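Local coordinates for uncharacterized protein (Xanthomonas axonopodis pv. citri, PDB 3OV5) that is a VirB7 component of a bacterial type IV secretion system, its globular part resembling the N0 domain of outer membrane transport proteins, at residues M28-L34 with N75-P81; Y4-T9 with R21-S26. All blocks are in the same frame, centred on the assembly; numbering follows the deposited sequence.

Contact 1: M28-L34 with N75-P81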
# COMPACT_ATOMS: atom_id res chain seq x y z
N MET A 28 5.59 2.33 -11.24
CA MET A 28 4.57 1.27 -11.16
C MET A 28 3.19 1.85 -11.34
O MET A 28 3.02 3.08 -11.20
CB MET A 28 4.65 0.55 -9.81
CG MET A 28 5.93 -0.24 -9.62
SD MET A 28 6.14 -0.92 -7.97
CE MET A 28 5.13 -2.33 -8.16
N GLN A 29 2.24 1.00 -11.75
CA GLN A 29 0.75 1.20 -11.89
C GLN A 29 0.16 0.95 -10.48
O GLN A 29 0.56 -0.02 -9.89
CB GLN A 29 0.12 0.20 -12.94
CG GLN A 29 -1.43 0.24 -13.06
CD GLN A 29 -2.04 -0.65 -14.16
OE1 GLN A 29 -1.34 -1.42 -14.85
NE2 GLN A 29 -3.36 -0.56 -14.30
N LEU A 30 -0.85 1.71 -10.05
CA LEU A 30 -1.68 1.33 -8.91
C LEU A 30 -3.02 0.83 -9.43
O LEU A 30 -3.71 1.56 -10.16
CB LEU A 30 -1.91 2.53 -7.99
CG LEU A 30 -2.91 2.30 -6.85
CD1 LEU A 30 -2.44 1.22 -5.91
CD2 LEU A 30 -3.15 3.60 -6.08
N SER A 31 -3.41 -0.38 -9.02
CA SER A 31 -4.76 -0.88 -9.24
C SER A 31 -5.45 -0.95 -7.90
O SER A 31 -5.15 -1.82 -7.07
CB SER A 31 -4.71 -2.26 -9.89
OG SER A 31 -4.15 -2.14 -11.19
N TYR A 32 -6.32 0.02 -7.66
CA TYR A 32 -7.01 0.15 -6.39
C TYR A 32 -8.41 -0.42 -6.54
O TYR A 32 -9.31 0.24 -7.04
CB TYR A 32 -7.02 1.61 -5.93
CG TYR A 32 -7.52 1.76 -4.52
CD1 TYR A 32 -6.65 1.58 -3.44
CD2 TYR A 32 -8.85 2.04 -4.26
CE1 TYR A 32 -7.11 1.65 -2.11
CE2 TYR A 32 -9.32 2.14 -2.94
CZ TYR A 32 -8.45 1.92 -1.87
OH TYR A 32 -8.88 1.96 -0.58
N ASN A 33 -8.59 -1.67 -6.14
CA ASN A 33 -9.81 -2.43 -6.44
C ASN A 33 -10.75 -2.55 -5.24
O ASN A 33 -11.34 -3.62 -5.00
CB ASN A 33 -9.43 -3.81 -6.99
CG ASN A 33 -8.74 -3.78 -8.32
OD1 ASN A 33 -8.48 -2.72 -8.89
ND2 ASN A 33 -8.45 -4.96 -8.83
N LEU A 34 -10.90 -1.45 -4.51
CA LEU A 34 -11.83 -1.35 -3.40
C LEU A 34 -12.83 -0.25 -3.68
O LEU A 34 -12.52 0.71 -4.41
CB LEU A 34 -11.10 -1.05 -2.09
CG LEU A 34 -10.01 -2.05 -1.68
CD1 LEU A 34 -9.32 -1.56 -0.42
CD2 LEU A 34 -10.61 -3.44 -1.43
N ASN A 75 4.52 -4.61 -12.70
CA ASN A 75 4.70 -3.20 -12.46
C ASN A 75 3.54 -2.64 -11.61
O ASN A 75 3.37 -1.42 -11.61
CB ASN A 75 4.85 -2.41 -13.78
CG ASN A 75 3.58 -2.42 -14.62
OD1 ASN A 75 2.87 -3.43 -14.70
ND2 ASN A 75 3.29 -1.29 -15.26
N LYS A 76 2.75 -3.49 -10.91
CA LYS A 76 1.57 -2.94 -10.22
C LYS A 76 1.63 -3.11 -8.73
O LYS A 76 2.04 -4.16 -8.23
CB LYS A 76 0.27 -3.65 -10.66
CG LYS A 76 -0.13 -3.47 -12.11
CD LYS A 76 -0.80 -4.70 -12.66
CE LYS A 76 -1.00 -4.57 -14.15
NZ LYS A 76 -1.21 -5.90 -14.66
N LEU A 77 1.15 -2.09 -8.03
CA LEU A 77 0.70 -2.25 -6.67
C LEU A 77 -0.80 -2.54 -6.76
O LEU A 77 -1.55 -1.78 -7.35
CB LEU A 77 0.97 -0.97 -5.88
CG LEU A 77 2.46 -0.70 -5.65
CD1 LEU A 77 2.69 0.69 -5.11
CD2 LEU A 77 3.01 -1.68 -4.64
N LEU A 78 -1.20 -3.68 -6.21
CA LEU A 78 -2.54 -4.21 -6.34
C LEU A 78 -3.22 -4.26 -4.98
O LEU A 78 -2.72 -4.91 -4.06
CB LEU A 78 -2.49 -5.63 -6.92
CG LEU A 78 -3.82 -6.35 -7.08
CD1 LEU A 78 -4.82 -5.62 -7.97
CD2 LEU A 78 -3.55 -7.74 -7.63
N VAL A 79 -4.32 -3.52 -4.85
CA VAL A 79 -5.11 -3.47 -3.62
C VAL A 79 -6.46 -4.09 -3.93
O VAL A 79 -7.13 -3.63 -4.85
CB VAL A 79 -5.30 -2.02 -3.13
CG1 VAL A 79 -6.04 -2.04 -1.80
CG2 VAL A 79 -3.96 -1.30 -3.00
N GLN A 80 -6.85 -5.14 -3.20
CA GLN A 80 -8.05 -5.87 -3.60
C GLN A 80 -8.59 -6.59 -2.38
O GLN A 80 -7.88 -6.79 -1.39
CB GLN A 80 -7.72 -6.89 -4.70
CG GLN A 80 -6.73 -7.93 -4.22
CD GLN A 80 -6.36 -8.96 -5.23
OE1 GLN A 80 -7.17 -9.37 -6.08
NE2 GLN A 80 -5.15 -9.46 -5.10
N PRO A 81 -9.84 -7.05 -2.44
CA PRO A 81 -10.30 -7.99 -1.43
C PRO A 81 -9.37 -9.20 -1.41
O PRO A 81 -8.94 -9.67 -2.47
CB PRO A 81 -11.71 -8.37 -1.90
CG PRO A 81 -12.14 -7.20 -2.76
CD PRO A 81 -10.87 -6.84 -3.49
O HOH W 1 0.90 -1.55 -17.16
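V79 lies among L30 and Y32 of the neighbouring strand and L34 just beyond it. Its CG1 meets L34 CD1 at 3.6 Å, while CG2 faces L30 CD1 at 4.1 Å. With CG1 anti to the backbone N (chi1 -176°) and CG2 beside it, CG1 is set toward L34 and CG2 toward L30, and the Y32 ring touches both. Further back along the strands, the M28 chain bends at its last torsion (chi3 81°), which brings CE to L77 CG at 4.0 Å. On the other face Q29 and K76 run side by side in the same direction, in conformers that are not the sole ones modelled.

The register pairs Q29 with K76, L30 with L77, S31 with L78 and Y32 with V79. Q29 and S31 each bond through N and O to the residues flanking K76 and L78, V79 N to S31 O at 2.9 Å among them, and N33 N adds a fifth bond to V79 O.

The two strands are parallel neighbours although 68-73 comes between them in the chain. Strand 76-81 is the middle one of this mixed sheet, hydrogen-bonded through L78 and Q80 to the antiparallel 68-73. Helix 15-24 packs on the face carrying L30, Y32 and V79, with L19 against V79, consistent with an N0-type domain, and the Y32 hydroxyl reaches beyond the strands to S36 O.

Contact 2: Y4-T9 with R21-S26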
# COMPACT_ATOMS: atom_id res chain seq x y z
N TYR A 4 16.12 5.84 -0.84
CA TYR A 4 14.65 5.98 -0.82
C TYR A 4 14.00 4.88 0.01
O TYR A 4 14.31 3.69 -0.13
CB TYR A 4 14.09 5.92 -2.23
CG TYR A 4 12.58 5.90 -2.26
CD1 TYR A 4 11.84 7.08 -2.27
CD2 TYR A 4 11.89 4.69 -2.23
CE1 TYR A 4 10.43 7.06 -2.27
CE2 TYR A 4 10.51 4.67 -2.21
CZ TYR A 4 9.78 5.85 -2.25
OH TYR A 4 8.40 5.80 -2.24
N THR A 5 13.05 5.29 0.84
CA THR A 5 12.28 4.30 1.62
C THR A 5 10.81 4.51 1.43
O THR A 5 10.27 5.63 1.35
CB THR A 5 12.47 4.35 3.14
OG1 THR A 5 12.21 5.68 3.58
CG2 THR A 5 13.86 3.93 3.54
N TYR A 6 10.13 3.38 1.32
CA TYR A 6 8.68 3.31 1.34
C TYR A 6 8.22 3.55 2.78
O TYR A 6 8.63 2.84 3.70
CB TYR A 6 8.17 1.95 0.86
CG TYR A 6 8.51 1.68 -0.57
CD1 TYR A 6 7.71 2.20 -1.59
CD2 TYR A 6 9.67 0.99 -0.92
CE1 TYR A 6 8.02 1.99 -2.93
CE2 TYR A 6 10.01 0.81 -2.26
CZ TYR A 6 9.18 1.30 -3.25
OH TYR A 6 9.53 1.08 -4.56
N GLN A 7 7.38 4.56 2.95
CA GLN A 7 6.87 4.99 4.24
C GLN A 7 5.68 5.89 4.03
O GLN A 7 5.49 6.42 2.92
CB GLN A 7 7.94 5.70 5.07
CG GLN A 7 8.44 6.96 4.40
CD GLN A 7 9.44 7.73 5.23
OE1 GLN A 7 9.59 7.54 6.43
NE2 GLN A 7 10.14 8.63 4.58
N ALA A 8 4.92 6.14 5.09
CA ALA A 8 3.98 7.25 5.09
C ALA A 8 4.74 8.54 5.38
O ALA A 8 5.71 8.55 6.13
CB ALA A 8 2.89 7.04 6.14
N THR A 9 4.28 9.62 4.77
CA THR A 9 4.90 10.93 4.95
C THR A 9 3.83 11.94 5.20
O THR A 9 2.66 11.65 5.03
CB THR A 9 5.67 11.36 3.72
OG1 THR A 9 4.76 11.65 2.64
CG2 THR A 9 6.69 10.35 3.33
N ARG A 21 1.56 7.64 -4.57
CA ARG A 21 2.92 8.15 -4.47
C ARG A 21 3.94 7.01 -4.55
O ARG A 21 4.94 7.12 -5.30
CB ARG A 21 3.10 9.01 -3.22
CG ARG A 21 4.48 9.61 -3.16
CD ARG A 21 4.67 10.56 -1.95
NE ARG A 21 4.51 9.82 -0.70
CZ ARG A 21 5.41 8.97 -0.21
NH1 ARG A 21 6.62 8.87 -0.75
NH2 ARG A 21 5.11 8.23 0.84
N TRP A 22 3.74 5.93 -3.78
CA TRP A 22 4.69 4.81 -3.88
C TRP A 22 4.80 4.32 -5.32
O TRP A 22 5.88 4.00 -5.80
CB TRP A 22 4.26 3.65 -3.00
CG TRP A 22 4.38 3.87 -1.52
CD1 TRP A 22 4.68 5.04 -0.84
CD2 TRP A 22 4.19 2.87 -0.51
NE1 TRP A 22 4.68 4.81 0.53
CE2 TRP A 22 4.38 3.48 0.76
CE3 TRP A 22 3.89 1.50 -0.56
CZ2 TRP A 22 4.28 2.76 1.95
CZ3 TRP A 22 3.78 0.79 0.63
CH2 TRP A 22 3.97 1.43 1.85
N ALA A 23 3.66 4.25 -6.02
CA ALA A 23 3.63 3.76 -7.40
C ALA A 23 4.40 4.74 -8.31
O ALA A 23 5.28 4.35 -9.10
CB ALA A 23 2.21 3.59 -7.89
N ALA A 24 4.11 6.03 -8.19
CA ALA A 24 4.80 7.07 -8.97
C ALA A 24 6.30 7.04 -8.71
O ALA A 24 7.12 7.23 -9.62
CB ALA A 24 4.24 8.43 -8.63
N ASP A 25 6.66 6.80 -7.46
CA ASP A 25 8.06 6.76 -7.05
C ASP A 25 8.80 5.54 -7.59
O ASP A 25 10.05 5.48 -7.48
CB ASP A 25 8.15 6.71 -5.53
CG ASP A 25 7.69 8.00 -4.83
OD1 ASP A 25 7.52 9.03 -5.51
OD2 ASP A 25 7.49 7.92 -3.59
N SER A 26 8.05 4.56 -8.10
CA SER A 26 8.59 3.26 -8.49
C SER A 26 8.38 2.94 -9.96
O SER A 26 8.66 1.83 -10.38
CB SER A 26 7.91 2.17 -7.65
OG SER A 26 8.07 2.46 -6.28
O HOH W 2 7.76 6.51 0.49
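Y4 reaches D25 through its phenol oxygen: OH donates to D25 OD2 at 2.7 Å, on the carboxylate's anti lone pair, with ring and carboxylate planes 80° apart. Y4 also sets its edge on one face of the Y6 ring, CE2 standing 3.6 Å above the plane over its centre. The backbone carbonyl of T5 accepts from a water that also bridges Y4 OH, Q7 N and R21 NH1.

Y6 turns its edge to the indole face of W22 in an edge-to-face pair, planes at 72°, with CD1 of Y6 at 3.7 Å from W22 CG. Its CB adds a CH-pi contact over the six-membered ring. Chi1 of -65°, which sets CG beside the backbone N, carries the phenol past the indole to S26. There, in one of two S26 conformers and so only provisionally, Y6 OH and S26 OG lie 2.6 Å apart and S26 OG donates to W22 O.

At Q7 the backbone does the work. Its carbonyl oxygen receives W22 NE1 at 3.0 Å, nearly in the indole plane but well above the carbonyl plane, and a weak bond from R21 NH2. T9 then lays CG2 over one face of the R21 guanidinium, whose NH2 makes a salt bridge to D12.

A single carbonyl thus takes donors from two adjacent helix residues, tying segment 4-9 to segment 21-26. The indole, packed also on A55 and L59 of helix 52-63 and on L77 of strand 76-81, sits in the core with its N-H satisfied by Q7 O. R21 NH1 also forms a salt bridge with D25 OD2 at 3.1 Å, so this oxygen is met by both a cation and a phenol, an environment that would be expected to favour the ionised carboxylate.

From the N terminus, the chain passes through 4-9, turns into helix 15-24 and brings 21-26 back against 4-9 in contact 2, closing a short loop of 11 residues. It then runs directly into strand 29-32, paired with 76-81 in contact 1 after a 40-residue excursion through strand 48-49, helix 52-63 and strand 68-73. The two loops follow in series, neither nested nor crossed. They meet at A23 and W22: A23 O probably accepts a hydrogen bond from M28 N, and L77 CD1 packs against W22 CB and A23 N. Helix 15-24 and its following turn therefore join the small 6-7/48-49 sheet to the three-stranded one.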